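Local coordinates for dual specificity protein phosphatase 12 (Homo sapiens, PDB 4KI9), which removes phosphate from phosphotyrosine as well as phosphoserine and phosphothreonine in proteins, the chain here being its catalytic domain, at residues Q140-E145 / S150-Q155; I99-L104 / W134-Y139; A14-P19 / A84-S89. The protein carries 2 engineered substitutions. One frame throughout, in Å; residues are numbered along the deposited sequence.

Contact 1: Q140-E145 / S150-Q155; sequences QAMGYE and SAIYKQ
Met142 reaches from just beyond the C-terminal end of helix 130-141 to the start of helix 151-160, making a small apolar surface contact, with about 192 Å² buried in total, at the periphery of the catalytic domain. Three residues of the second segment receive it. Its thioether sulfur SD lies 3.5 Å from Ser150 OG and 3.9 Å from Tyr153 CB, while one carbon earlier Met142 CG meets the CG2 branch of Ile152 at 3.9 Å. Beside it, Ile152 CD1 touches Ala141 CB at 3.8 Å, so the two methyl groups of Ile152 are divided, CD1 to Ala141 and CG2 to Met142.

The polar groups find their partners within their own segment or beyond both segments, not across the contact. Ser150 OG sits between its own backbone N and carbonyl carbon (chi1 69°), a position from which it accepts from Tyr153 N at 3.1 Å with an N-H...O angle of 158°; it also bonds with Asp147 O. The same oxygen therefore caps a helix and borders the sulfur. With an alanine in place of Ser150, Tyr153 N would probably lose its capping acceptor, Asp147 O its partner, and the sulfur of Met142 a neighbour. Outside the two segments, Leu65 also touches Met142, and Tyr153 OH bonds with Ser66.

At the end of helix 130-141, Gly143 N bonds with Gln140 O at 2.7 Å, the tighter of two bonds back into the last turn; in the wider one, a probable hydrogen bond, Tyr144 N reaches Tyr139 O at 2.8 Å. The positive phi of Gly143 (94°) turns the chain out of the helix. The arrangement is that of two successive helices joined by a short linker, one ended by a Schellman motif and the next begun by a serine N-cap.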
ATOM      1  N   GLN A 140       5.560 -12.492   1.210  1.00 22.65           N
ATOM      2  CA  GLN A 140       5.851 -13.257   2.425  1.00 26.97           C
ATOM      3  C   GLN A 140       6.827 -14.408   2.132  1.00 30.48           C
ATOM      4  O   GLN A 140       7.848 -14.571   2.812  1.00 25.15           O
ATOM      5  CB  GLN A 140       4.552 -13.813   3.027  1.00 27.98           C
ATOM      6  CG  GLN A 140       4.746 -14.730   4.245  1.00 28.21           C
ATOM      7  CD  GLN A 140       3.429 -15.279   4.773  1.00 34.37           C
ATOM      8  OE1 GLN A 140       2.363 -14.717   4.515  1.00 29.37           O
ATOM      9  NE2 GLN A 140       3.499 -16.384   5.516  1.00 30.76           N
ATOM     10  N   ALA A 141       6.516 -15.197   1.111  1.00 26.37           N
ATOM     11  CA  ALA A 141       7.358 -16.336   0.753  1.00 30.57           C
ATOM     12  C   ALA A 141       8.800 -15.917   0.455  1.00 29.13           C
ATOM     13  O   ALA A 141       9.724 -16.692   0.667  1.00 30.34           O
ATOM     14  CB  ALA A 141       6.759 -17.100  -0.434  1.00 28.37           C
ATOM     15  N   MET A 142       8.990 -14.690  -0.028  1.00 25.94           N
ATOM     16  CA  MET A 142      10.336 -14.158  -0.274  1.00 26.16           C
ATOM     17  C   MET A 142      11.000 -13.563   0.982  1.00 27.54           C
ATOM     18  O   MET A 142      12.135 -13.095   0.938  1.00 25.81           O
ATOM     19  CB  MET A 142      10.309 -13.116  -1.403  1.00 24.87           C
ATOM     20  CG  MET A 142      10.072 -13.694  -2.811  1.00 21.33           C
ATOM     21  SD  MET A 142      10.181 -12.434  -4.130  1.00 25.78           S
ATOM     22  CE  MET A 142       8.696 -11.496  -3.794  1.00 24.58           C
ATOM     23  N   GLY A 143      10.295 -13.577   2.103  1.00 26.28           N
ATOM     24  CA  GLY A 143      10.859 -13.045   3.329  1.00 23.08           C
ATOM     25  C   GLY A 143      10.490 -11.596   3.560  1.00 24.20           C
ATOM     26  O   GLY A 143      11.240 -10.851   4.194  1.00 22.43           O
ATOM     27  N   TYR A 144       9.316 -11.205   3.064  1.00 28.29           N
ATOM     28  CA  TYR A 144       8.824  -9.825   3.155  1.00 26.14           C
ATOM     29  C   TYR A 144       9.784  -8.873   2.471  1.00 27.93           C
ATOM     30  O   TYR A 144      10.136  -7.828   3.012  1.00 28.93           O
ATOM     31  CB  TYR A 144       8.582  -9.406   4.613  1.00 24.19           C
ATOM     32  CG  TYR A 144       7.734 -10.386   5.380  1.00 27.13           C
ATOM     33  CD1 TYR A 144       6.383 -10.508   5.118  1.00 27.75           C
ATOM     34  CD2 TYR A 144       8.288 -11.201   6.369  1.00 26.14           C
ATOM     35  CE1 TYR A 144       5.600 -11.422   5.819  1.00 28.94           C
ATOM     36  CE2 TYR A 144       7.520 -12.115   7.065  1.00 29.96           C
ATOM     37  CZ  TYR A 144       6.176 -12.219   6.791  1.00 31.87           C
ATOM     38  OH  TYR A 144       5.398 -13.121   7.481  1.00 32.78           O
ATOM     39  N   GLU A 145      10.203  -9.254   1.275  1.00 19.30           N
ATOM     40  CA  GLU A 145      11.137  -8.480   0.466  1.00 23.13           C
ATOM     41  C   GLU A 145      10.804  -8.743  -0.988  1.00 25.84           C
ATOM     42  O   GLU A 145      10.212  -9.773  -1.297  1.00 24.50           O
ATOM     43  CB  GLU A 145      12.553  -8.978   0.703  1.00 31.14           C
ATOM     44  CG  GLU A 145      13.432  -8.014   1.447  1.00 50.39           C
ATOM     45  CD  GLU A 145      14.871  -8.481   1.477  1.00 60.70           C
ATOM     46  OE1 GLU A 145      15.143  -9.561   0.902  1.00 53.10           O
ATOM     47  OE2 GLU A 145      15.719  -7.772   2.066  1.00 67.91           O
ATOM     48  N   SER A 150      15.528 -14.113  -6.612  1.00 32.80           N
ATOM     49  CA  SER A 150      14.886 -15.354  -6.193  1.00 31.52           C
ATOM     50  C   SER A 150      14.193 -16.037  -7.365  1.00 30.66           C
ATOM     51  O   SER A 150      13.818 -15.392  -8.349  1.00 26.19           O
ATOM     52  CB  SER A 150      13.893 -15.116  -5.049  1.00 29.07           C
ATOM     53  OG  SER A 150      12.774 -14.379  -5.496  1.00 26.99           O
ATOM     54  N   ALA A 151      14.048 -17.352  -7.264  1.00 32.45           N
ATOM     55  CA  ALA A 151      13.334 -18.107  -8.276  1.00 32.67           C
ATOM     56  C   ALA A 151      11.859 -17.742  -8.245  1.00 29.03           C
ATOM     57  O   ALA A 151      11.191 -17.769  -9.276  1.00 32.01           O
ATOM     58  CB  ALA A 151      13.523 -19.619  -8.060  1.00 31.41           C
ATOM     59  N   ILE A 152      11.350 -17.415  -7.060  1.00 26.31           N
ATOM     60  CA  ILE A 152       9.954 -16.994  -6.917  1.00 28.68           C
ATOM     61  C   ILE A 152       9.681 -15.726  -7.733  1.00 26.56           C
ATOM     62  O   ILE A 152       8.688 -15.651  -8.461  1.00 22.22           O
ATOM     63  CB  ILE A 152       9.565 -16.747  -5.446  1.00 28.74           C
ATOM     64  CG1 ILE A 152       9.431 -18.062  -4.695  1.00 32.97           C
ATOM     65  CG2 ILE A 152       8.235 -15.987  -5.344  1.00 25.55           C
ATOM     66  CD1 ILE A 152       9.225 -17.861  -3.227  1.00 36.68           C
ATOM     67  N   TYR A 153      10.560 -14.740  -7.621  1.00 21.18           N
ATOM     68  CA  TYR A 153      10.376 -13.486  -8.358  1.00 21.22           C
ATOM     69  C   TYR A 153      10.536 -13.688  -9.858  1.00 24.61           C
ATOM     70  O   TYR A 153       9.763 -13.149 -10.658  1.00 22.96           O
ATOM     71  CB  TYR A 153      11.353 -12.385  -7.879  1.00 20.66           C
ATOM     72  CG  TYR A 153      11.051 -11.049  -8.535  1.00 20.29           C
ATOM     73  CD1 TYR A 153      11.836 -10.566  -9.569  1.00 21.34           C
ATOM     74  CD2 TYR A 153       9.946 -10.300  -8.143  1.00 22.61           C
ATOM     75  CE1 TYR A 153      11.550  -9.350 -10.180  1.00 22.36           C
ATOM     76  CE2 TYR A 153       9.648  -9.082  -8.748  1.00 19.89           C
ATOM     77  CZ  TYR A 153      10.452  -8.612  -9.764  1.00 21.83           C
ATOM     78  OH  TYR A 153      10.154  -7.415 -10.388  1.00 22.71           O
ATOM     79  N   LYS A 154      11.539 -14.464 -10.250  1.00 24.68           N
ATOM     80  CA  LYS A 154      11.767 -14.682 -11.673  1.00 28.88           C
ATOM     81  C   LYS A 154      10.574 -15.386 -12.308  1.00 27.81           C
ATOM     82  O   LYS A 154      10.123 -14.988 -13.377  1.00 24.49           O
ATOM     83  CB  LYS A 154      13.066 -15.450 -11.913  1.00 33.91           C
ATOM     84  CG  LYS A 154      14.310 -14.639 -11.565  1.00 37.32           C
ATOM     85  CD  LYS A 154      15.551 -15.503 -11.504  1.00 41.80           C
ATOM     86  CE  LYS A 154      16.758 -14.664 -11.118  1.00 47.55           C
ATOM     87  NZ  LYS A 154      17.939 -15.508 -10.777  1.00 51.79           N
ATOM     88  N   GLN A 155      10.051 -16.419 -11.645  1.00 26.13           N
ATOM     89  CA  GLN A 155       8.905 -17.143 -12.196  1.00 28.54           C
ATOM     90  C   GLN A 155       7.691 -16.220 -12.307  1.00 26.43           C
ATOM     91  O   GLN A 155       6.960 -16.252 -13.292  1.00 23.90           O
ATOM     92  CB  GLN A 155       8.564 -18.373 -11.345  1.00 27.15           C
ATOM     93  CG  GLN A 155       7.469 -19.221 -11.941  1.00 30.23           C
ATOM     94  CD  GLN A 155       7.910 -19.931 -13.212  1.00 35.34           C
ATOM     95  OE1 GLN A 155       9.107 -20.067 -13.477  1.00 33.67           O
ATOM     96  NE2 GLN A 155       6.942 -20.380 -14.010  1.00 34.27           N
TER

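Contact 2: I99-L104 / W134-Y139; sequences IITAFL and WQLKLY
The ring of Tyr139 meets helix 95-108 with its edge: Ala102 O lies near the ring plane, 3.9 Å from Tyr139 CE2, and Ala102 CB is 4.0 Å from the same carbon. With CG anti to the backbone N (chi1 -163°), the ring is carried across toward Ala102, and its hydroxyl continues to a hydrogen bond with Asp69. The other flat group, the indole of Trp134, takes no part in the interface; one of its faces takes Leu138 CD2, 3.6 Å above the plane and displaced toward the rim, a contact within helix 130-141.

Leu136, one turn before Tyr139, carries the rest of the contact, and its two methyl groups divide the work. CD2 comes to 3.7 Å from Ala102 CB, while CD1 lies 3.8 Å from Thr101 CG2. Thr101 can offer that methyl because its OG1 is directed elsewhere, bonding with Val97 O in the preceding turn of its own helix. The small side chain of Ala102 is thus touched by both Leu136 and Tyr139.

The short helical segments run nearly parallel, their directions differing by 17° with axes 10.8 Å apart at closest approach. Around them, Leu68 of helix 68-80 and Phe112 of helix 112-122 also touch Leu136, so the pair belongs to the helical layer of the phosphatase domain.

All four touching residues are buried. The hydroxyls of Thr101 and Tyr139 bond outside the interface, so what meets across it is methyl groups and a ring edge, with no directional bond between the segments.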
ATOM      1  N   ILE A  99      -1.236  -2.116  -0.302  1.00 18.37           N
ATOM      2  CA  ILE A  99      -0.031  -1.420   0.157  1.00 21.52           C
ATOM      3  C   ILE A  99       0.042  -1.394   1.679  1.00 19.81           C
ATOM      4  O   ILE A  99       1.090  -1.662   2.265  1.00 18.29           O
ATOM      5  CB  ILE A  99       0.040   0.031  -0.385  1.00 20.58           C
ATOM      6  CG1 ILE A  99       0.190   0.030  -1.907  1.00 26.55           C
ATOM      7  CG2 ILE A  99       1.194   0.806   0.250  1.00 16.98           C
ATOM      8  CD1 ILE A  99       1.377  -0.777  -2.425  1.00 28.58           C
ATOM      9  N   ILE A 100      -1.064  -1.048   2.326  1.00 21.09           N
ATOM     10  CA  ILE A 100      -1.089  -1.035   3.791  1.00 21.28           C
ATOM     11  C   ILE A 100      -0.760  -2.415   4.349  1.00 25.60           C
ATOM     12  O   ILE A 100       0.043  -2.550   5.278  1.00 22.09           O
ATOM     13  CB  ILE A 100      -2.467  -0.592   4.322  1.00 25.32           C
ATOM     14  CG1 ILE A 100      -2.713   0.868   3.963  1.00 21.46           C
ATOM     15  CG2 ILE A 100      -2.539  -0.769   5.839  1.00 26.37           C
ATOM     16  CD1 ILE A 100      -1.746   1.817   4.661  1.00 24.88           C
ATOM     17  N   THR A 101      -1.380  -3.440   3.766  1.00 26.66           N
ATOM     18  CA  THR A 101      -1.147  -4.810   4.205  1.00 24.62           C
ATOM     19  C   THR A 101       0.336  -5.159   4.085  1.00 21.79           C
ATOM     20  O   THR A 101       0.924  -5.726   5.013  1.00 23.43           O
ATOM     21  CB  THR A 101      -2.016  -5.819   3.435  1.00 24.61           C
ATOM     22  OG1 THR A 101      -3.398  -5.445   3.553  1.00 26.14           O
ATOM     23  CG2 THR A 101      -1.836  -7.246   4.004  1.00 23.64           C
ATOM     24  N   ALA A 102       0.951  -4.780   2.964  1.00 16.60           N
ATOM     25  CA  ALA A 102       2.365  -5.065   2.763  1.00 20.92           C
ATOM     26  C   ALA A 102       3.202  -4.378   3.840  1.00 16.08           C
ATOM     27  O   ALA A 102       4.165  -4.947   4.365  1.00 19.01           O
ATOM     28  CB  ALA A 102       2.811  -4.627   1.369  1.00 19.81           C
ATOM     29  N   PHE A 103       2.832  -3.156   4.175  1.00 16.65           N
ATOM     30  CA  PHE A 103       3.555  -2.419   5.213  1.00 19.70           C
ATOM     31  C   PHE A 103       3.444  -3.104   6.576  1.00 19.91           C
ATOM     32  O   PHE A 103       4.425  -3.244   7.306  1.00 19.22           O
ATOM     33  CB  PHE A 103       2.998  -1.007   5.320  1.00 18.35           C
ATOM     34  CG  PHE A 103       3.581  -0.220   6.456  1.00 22.72           C
ATOM     35  CD1 PHE A 103       4.793   0.452   6.297  1.00 15.42           C
ATOM     36  CD2 PHE A 103       2.928  -0.158   7.679  1.00 21.70           C
ATOM     37  CE1 PHE A 103       5.330   1.178   7.344  1.00 18.66           C
ATOM     38  CE2 PHE A 103       3.463   0.548   8.725  1.00 24.34           C
ATOM     39  CZ  PHE A 103       4.666   1.225   8.559  1.00 23.91           C
ATOM     40  N   LEU A 104       2.233  -3.512   6.922  1.00 22.47           N
ATOM     41  CA  LEU A 104       2.001  -4.238   8.160  1.00 25.00           C
ATOM     42  C   LEU A 104       2.783  -5.542   8.147  1.00 26.14           C
ATOM     43  O   LEU A 104       3.425  -5.879   9.126  1.00 26.39           O
ATOM     44  CB  LEU A 104       0.510  -4.510   8.361  1.00 24.95           C
ATOM     45  CG  LEU A 104      -0.365  -3.290   8.631  1.00 28.92           C
ATOM     46  CD1 LEU A 104      -1.822  -3.697   8.837  1.00 28.69           C
ATOM     47  CD2 LEU A 104       0.167  -2.498   9.850  1.00 30.43           C
ATOM     48  N   TRP A 134      -2.390 -12.826  -4.080  1.00 25.52           N
ATOM     49  CA  TRP A 134      -1.340 -13.751  -4.496  1.00 29.00           C
ATOM     50  C   TRP A 134       0.046 -13.094  -4.412  1.00 23.79           C
ATOM     51  O   TRP A 134       1.005 -13.683  -3.903  1.00 24.90           O
ATOM     52  CB  TRP A 134      -1.634 -14.257  -5.912  1.00 29.62           C
ATOM     53  CG  TRP A 134      -0.522 -15.014  -6.564  1.00 30.39           C
ATOM     54  CD1 TRP A 134       0.212 -14.624  -7.656  1.00 33.83           C
ATOM     55  CD2 TRP A 134      -0.017 -16.293  -6.176  1.00 31.44           C
ATOM     56  NE1 TRP A 134       1.138 -15.593  -7.969  1.00 38.12           N
ATOM     57  CE2 TRP A 134       1.020 -16.623  -7.074  1.00 35.46           C
ATOM     58  CE3 TRP A 134      -0.344 -17.195  -5.158  1.00 41.56           C
ATOM     59  CZ2 TRP A 134       1.732 -17.817  -6.981  1.00 47.68           C
ATOM     60  CZ3 TRP A 134       0.368 -18.380  -5.065  1.00 49.02           C
ATOM     61  CH2 TRP A 134       1.394 -18.681  -5.971  1.00 47.09           C
ATOM     62  N   GLN A 135       0.140 -11.861  -4.889  1.00 22.45           N
ATOM     63  CA  GLN A 135       1.397 -11.106  -4.814  1.00 17.59           C
ATOM     64  C   GLN A 135       1.897 -10.927  -3.391  1.00 18.53           C
ATOM     65  O   GLN A 135       3.090 -11.042  -3.132  1.00 24.24           O
ATOM     66  CB  GLN A 135       1.264  -9.746  -5.536  1.00 16.61           C
ATOM     67  CG  GLN A 135       1.196  -9.909  -7.063  1.00 19.49           C
ATOM     68  CD  GLN A 135       0.716  -8.657  -7.771  1.00 25.57           C
ATOM     69  OE1 GLN A 135       1.143  -7.542  -7.456  1.00 25.15           O
ATOM     70  NE2 GLN A 135      -0.181  -8.834  -8.730  1.00 24.39           N
ATOM     71  N   LEU A 136       0.997 -10.655  -2.454  1.00 21.25           N
ATOM     72  CA  LEU A 136       1.417 -10.540  -1.059  1.00 21.46           C
ATOM     73  C   LEU A 136       1.861 -11.880  -0.471  1.00 24.39           C
ATOM     74  O   LEU A 136       2.719 -11.925   0.415  1.00 22.41           O
ATOM     75  CB  LEU A 136       0.321  -9.910  -0.200  1.00 21.99           C
ATOM     76  CG  LEU A 136       0.106  -8.423  -0.460  1.00 26.96           C
ATOM     77  CD1 LEU A 136      -1.078  -7.925   0.348  1.00 24.12           C
ATOM     78  CD2 LEU A 136       1.360  -7.641  -0.100  1.00 22.82           C
ATOM     79  N   LYS A 137       1.283 -12.976  -0.962  1.00 22.26           N
ATOM     80  CA  LYS A 137       1.739 -14.297  -0.535  1.00 21.97           C
ATOM     81  C   LYS A 137       3.161 -14.538  -1.024  1.00 22.22           C
ATOM     82  O   LYS A 137       3.997 -15.061  -0.287  1.00 18.67           O
ATOM     83  CB  LYS A 137       0.768 -15.393  -1.022  1.00 23.64           C
ATOM     84  CG  LYS A 137      -0.539 -15.347  -0.253  1.00 30.89           C
ATOM     85  CD  LYS A 137      -1.525 -16.422  -0.693  1.00 37.23           C
ATOM     86  CE  LYS A 137      -2.826 -16.262   0.069  1.00 44.47           C
ATOM     87  NZ  LYS A 137      -3.973 -16.895  -0.630  1.00 51.41           N
ATOM     88  N   LEU A 138       3.448 -14.108  -2.254  1.00 17.65           N
ATOM     89  CA  LEU A 138       4.803 -14.202  -2.790  1.00 22.78           C
ATOM     90  C   LEU A 138       5.774 -13.342  -1.989  1.00 19.94           C
ATOM     91  O   LEU A 138       6.887 -13.760  -1.708  1.00 21.23           O
ATOM     92  CB  LEU A 138       4.843 -13.773  -4.253  1.00 19.56           C
ATOM     93  CG  LEU A 138       3.967 -14.597  -5.206  1.00 27.55           C
ATOM     94  CD1 LEU A 138       4.313 -14.245  -6.618  1.00 22.00           C
ATOM     95  CD2 LEU A 138       4.126 -16.098  -4.971  1.00 28.95           C
ATOM     96  N   TYR A 139       5.341 -12.129  -1.652  1.00 21.50           N
ATOM     97  CA  TYR A 139       6.103 -11.211  -0.804  1.00 20.39           C
ATOM     98  C   TYR A 139       6.513 -11.872   0.519  1.00 20.62           C
ATOM     99  O   TYR A 139       7.674 -11.821   0.899  1.00 17.52           O
ATOM    100  CB  TYR A 139       5.252  -9.969  -0.532  1.00 18.33           C
ATOM    101  CG  TYR A 139       5.977  -8.725  -0.026  1.00 17.40           C
ATOM    102  CD1 TYR A 139       7.082  -8.206  -0.699  1.00 17.53           C
ATOM    103  CD2 TYR A 139       5.493  -8.031   1.079  1.00 17.86           C
ATOM    104  CE1 TYR A 139       7.711  -7.039  -0.262  1.00 21.35           C
ATOM    105  CE2 TYR A 139       6.117  -6.865   1.532  1.00 21.34           C
ATOM    106  CZ  TYR A 139       7.213  -6.373   0.850  1.00 25.23           C
ATOM    107  OH  TYR A 139       7.826  -5.221   1.285  1.00 26.41           O
TER

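Contact 3: A14-P19 / A84-S89; sequences AAVAEP and AVLVHS. Engineered in segment 84-89: Ser89 (natural residue Cys). With PO4 (phosphate ion), chain B.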
ATOM      1  N   ALA A  14     -11.837  10.318  -2.054  1.00 46.28           N
ATOM      2  CA  ALA A  14     -12.450  11.286  -1.150  1.00 54.12           C
ATOM      3  C   ALA A  14     -11.412  11.877  -0.206  1.00 61.48           C
ATOM      4  O   ALA A  14     -11.356  13.090  -0.018  1.00 67.66           O
ATOM      5  CB  ALA A  14     -13.578  10.641  -0.360  1.00 53.74           C
ATOM      6  N   ALA A  15     -10.578  11.009   0.361  1.00 57.04           N
ATOM      7  CA  ALA A  15      -9.582  11.406   1.353  1.00 51.80           C
ATOM      8  C   ALA A  15      -8.672  12.537   0.875  1.00 51.24           C
ATOM      9  O   ALA A  15      -8.287  13.403   1.658  1.00 52.98           O
ATOM     10  CB  ALA A  15      -8.754  10.198   1.789  1.00 47.88           C
ATOM     11  N   VAL A  16      -8.340  12.535  -0.408  1.00 48.85           N
ATOM     12  CA  VAL A  16      -7.460  13.564  -0.947  1.00 53.31           C
ATOM     13  C   VAL A  16      -8.227  14.786  -1.443  1.00 58.56           C
ATOM     14  O   VAL A  16      -7.670  15.877  -1.521  1.00 62.71           O
ATOM     15  CB  VAL A  16      -6.542  13.019  -2.068  1.00 56.67           C
ATOM     16  CG1 VAL A  16      -5.231  12.493  -1.483  1.00 54.64           C
ATOM     17  CG2 VAL A  16      -7.251  11.939  -2.864  1.00 50.55           C
ATOM     18  N   ALA A  17      -9.505  14.609  -1.761  1.00 63.83           N
ATOM     19  CA  ALA A  17     -10.315  15.713  -2.281  1.00 71.76           C
ATOM     20  C   ALA A  17     -10.694  16.747  -1.213  1.00 79.12           C
ATOM     21  O   ALA A  17     -11.035  17.883  -1.536  1.00 83.95           O
ATOM     22  CB  ALA A  17     -11.561  15.180  -2.968  1.00 70.54           C
ATOM     23  N   GLU A  18     -10.632  16.349   0.054  1.00 82.59           N
ATOM     24  CA  GLU A  18     -10.992  17.230   1.163  1.00 89.00           C
ATOM     25  C   GLU A  18      -9.817  17.429   2.125  1.00 90.53           C
ATOM     26  O   GLU A  18      -9.750  16.790   3.177  1.00 91.74           O
ATOM     27  CB  GLU A  18     -12.195  16.651   1.907  1.00 93.09           C
ATOM     28  CG  GLU A  18     -12.086  15.154   2.139  1.00 92.98           C
ATOM     29  CD  GLU A  18     -13.356  14.542   2.679  1.00 94.90           C
ATOM     30  OE1 GLU A  18     -13.493  14.473   3.916  1.00 98.29           O
ATOM     31  OE2 GLU A  18     -14.208  14.121   1.867  1.00 93.95           O
ATOM     32  N   PRO A  19      -8.885  18.328   1.768  1.00 90.08           N
ATOM     33  CA  PRO A  19      -7.640  18.525   2.524  1.00 90.01           C
ATOM     34  C   PRO A  19      -7.800  19.215   3.880  1.00 90.69           C
ATOM     35  O   PRO A  19      -6.830  19.797   4.369  1.00 90.08           O
ATOM     36  CB  PRO A  19      -6.797  19.405   1.589  1.00 89.39           C
ATOM     37  CG  PRO A  19      -7.425  19.256   0.236  1.00 89.62           C
ATOM     38  CD  PRO A  19      -8.883  19.096   0.514  1.00 90.71           C
ATOM     39  N   ALA A  84       2.754  11.948   9.754  1.00 24.33           N
ATOM     40  CA  ALA A  84       1.537  11.167   9.491  1.00 24.19           C
ATOM     41  C   ALA A  84       1.397  10.908   7.997  1.00 22.86           C
ATOM     42  O   ALA A  84       1.637  11.804   7.173  1.00 24.09           O
ATOM     43  CB  ALA A  84       0.300  11.874  10.018  1.00 19.56           C
ATOM     44  N   VAL A  85       0.987   9.689   7.662  1.00 18.03           N
ATOM     45  CA  VAL A  85       0.960   9.215   6.283  1.00 20.43           C
ATOM     46  C   VAL A  85      -0.452   8.837   5.818  1.00 25.75           C
ATOM     47  O   VAL A  85      -1.201   8.182   6.544  1.00 27.70           O
ATOM     48  CB  VAL A  85       1.857   7.959   6.141  1.00 23.65           C
ATOM     49  CG1 VAL A  85       1.734   7.353   4.749  1.00 21.92           C
ATOM     50  CG2 VAL A  85       3.287   8.305   6.438  1.00 21.98           C
ATOM     51  N   LEU A  86      -0.808   9.254   4.605  1.00 17.47           N
ATOM     52  CA  LEU A  86      -2.022   8.774   3.947  1.00 17.75           C
ATOM     53  C   LEU A  86      -1.632   7.900   2.764  1.00 21.07           C
ATOM     54  O   LEU A  86      -0.813   8.301   1.936  1.00 20.89           O
ATOM     55  CB  LEU A  86      -2.858   9.955   3.443  1.00 19.57           C
ATOM     56  CG  LEU A  86      -4.063   9.558   2.567  1.00 28.29           C
ATOM     57  CD1 LEU A  86      -5.087   8.717   3.346  1.00 28.70           C
ATOM     58  CD2 LEU A  86      -4.729  10.782   1.937  1.00 28.86           C
ATOM     59  N   VAL A  87      -2.200   6.701   2.692  1.00 18.29           N
ATOM     60  CA  VAL A  87      -2.063   5.859   1.500  1.00 21.13           C
ATOM     61  C   VAL A  87      -3.434   5.806   0.861  1.00 23.72           C
ATOM     62  O   VAL A  87      -4.402   5.387   1.506  1.00 24.74           O
ATOM     63  CB  VAL A  87      -1.658   4.409   1.843  1.00 20.40           C
ATOM     64  CG1 VAL A  87      -1.591   3.571   0.566  1.00 20.37           C
ATOM     65  CG2 VAL A  87      -0.324   4.380   2.574  1.00 21.89           C
ATOM     66  N   HIS A  88      -3.554   6.252  -0.381  1.00 22.02           N
ATOM     67  CA  HIS A  88      -4.878   6.250  -1.008  1.00 23.72           C
ATOM     68  C   HIS A  88      -4.891   5.690  -2.423  1.00 27.76           C
ATOM     69  O   HIS A  88      -3.902   5.786  -3.160  1.00 22.09           O
ATOM     70  CB  HIS A  88      -5.491   7.657  -1.014  1.00 30.10           C
ATOM     71  CG  HIS A  88      -4.968   8.534  -2.111  1.00 30.59           C
ATOM     72  ND1 HIS A  88      -5.617   8.680  -3.313  1.00 25.50           N
ATOM     73  CD2 HIS A  88      -3.853   9.301  -2.189  1.00 31.64           C
ATOM     74  CE1 HIS A  88      -4.931   9.505  -4.087  1.00 30.53           C
ATOM     75  NE2 HIS A  88      -3.857   9.896  -3.428  1.00 30.72           N
ATOM     76  N   SER A  89      -6.033   5.105  -2.783  1.00 25.13           N
ATOM     77  CA  SER A  89      -6.321   4.680  -4.144  1.00 24.45           C
ATOM     78  C   SER A  89      -7.556   5.451  -4.636  1.00 32.00           C
ATOM     79  O   SER A  89      -7.785   6.579  -4.210  1.00 39.72           O
ATOM     80  CB  SER A  89      -6.564   3.171  -4.176  1.00 31.53           C
ATOM     81  OG  SER A  89      -7.417   2.757  -3.117  1.00 38.30           O
TER
HETATM   82  P   PO4 B 201      -9.132   0.693  -5.474  1.00 32.99           P
HETATM   83  O1  PO4 B 201      -9.342   2.016  -6.174  1.00 37.17           O
HETATM   84  O2  PO4 B 201      -7.860   0.052  -5.964  1.00 27.77           O
HETATM   85  O3  PO4 B 201      -9.105   0.882  -3.979  1.00 25.13           O
HETATM   86  O4  PO4 B 201     -10.267  -0.241  -5.837  1.00 35.69           O
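Val16 lies over one face of the His88 imidazole, with CG1 3.7 Å from the ring centroid and 22° off the ring normal, a CH-pi contact. Both branches take part: CG1 sits nearest NE2 and CD2, whereas CG2 approaches CE1 at 3.6 Å. The same CG1 also packs on Leu86 CD2 at 3.9 Å, and Ala15 CB adds a looser contact with that methyl, at 4.1 Å.

What positions the ring is a bond at each nitrogen. His88 ND1 donates to Ser89 O (3.1 Å, N-H...O angle 157°), the acceptor lying 16° out of the imidazole plane, and NE2 is hydrogen-bonded with Thr32 OG1 on the adjacent strand 27-34. Together these restrict rotation of the imidazole, so that it presents a face to helix 13-17. Leu86 is held through its backbone, paired with Ala29 and Leu31 of that strand.

Farther out, Ser89 points away from the helix. It is an engineered replacement of the natural cysteine, predicted to be the phosphocysteine nucleophile, and its OG donates to phosphate O3 at 2.7 Å and bonds with Ser96 OG. The ion, probably from the crystallisation liquor, sits in the substrate-binding loop, where Ala91 N, Val93 N, Ser94 N and Arg95 NE also bind it. Strand 84-88 running into this loop and on to helix 95-108 is the PTP P-loop of the HCX5R motif, here His88 to Arg95 with serine for cysteine.

How the contacts relate
From the N terminus, contact 3 comes first, closing a long loop between helix 13-17 and the central strand 84-88. Helix 95-108 follows that strand beyond the phosphate-binding loop, and contact 2 closes a second, mostly helical excursion by joining it to helix 130-141. Contact 1 then closes a short turn from the end of that helix to helix 151-160. The three are in series, so none nests in or crosses another. Val87 packs on Ile99 and Ile100, linking 84-89 to 99-104, while contacts 1 and 2 share helix 130-141 and meet through space where Ile152 CG2 packs on Leu138 CD2. Contacts 1 and 3 lie on opposite sides of the chain's centre, about 31 Å apart between centres.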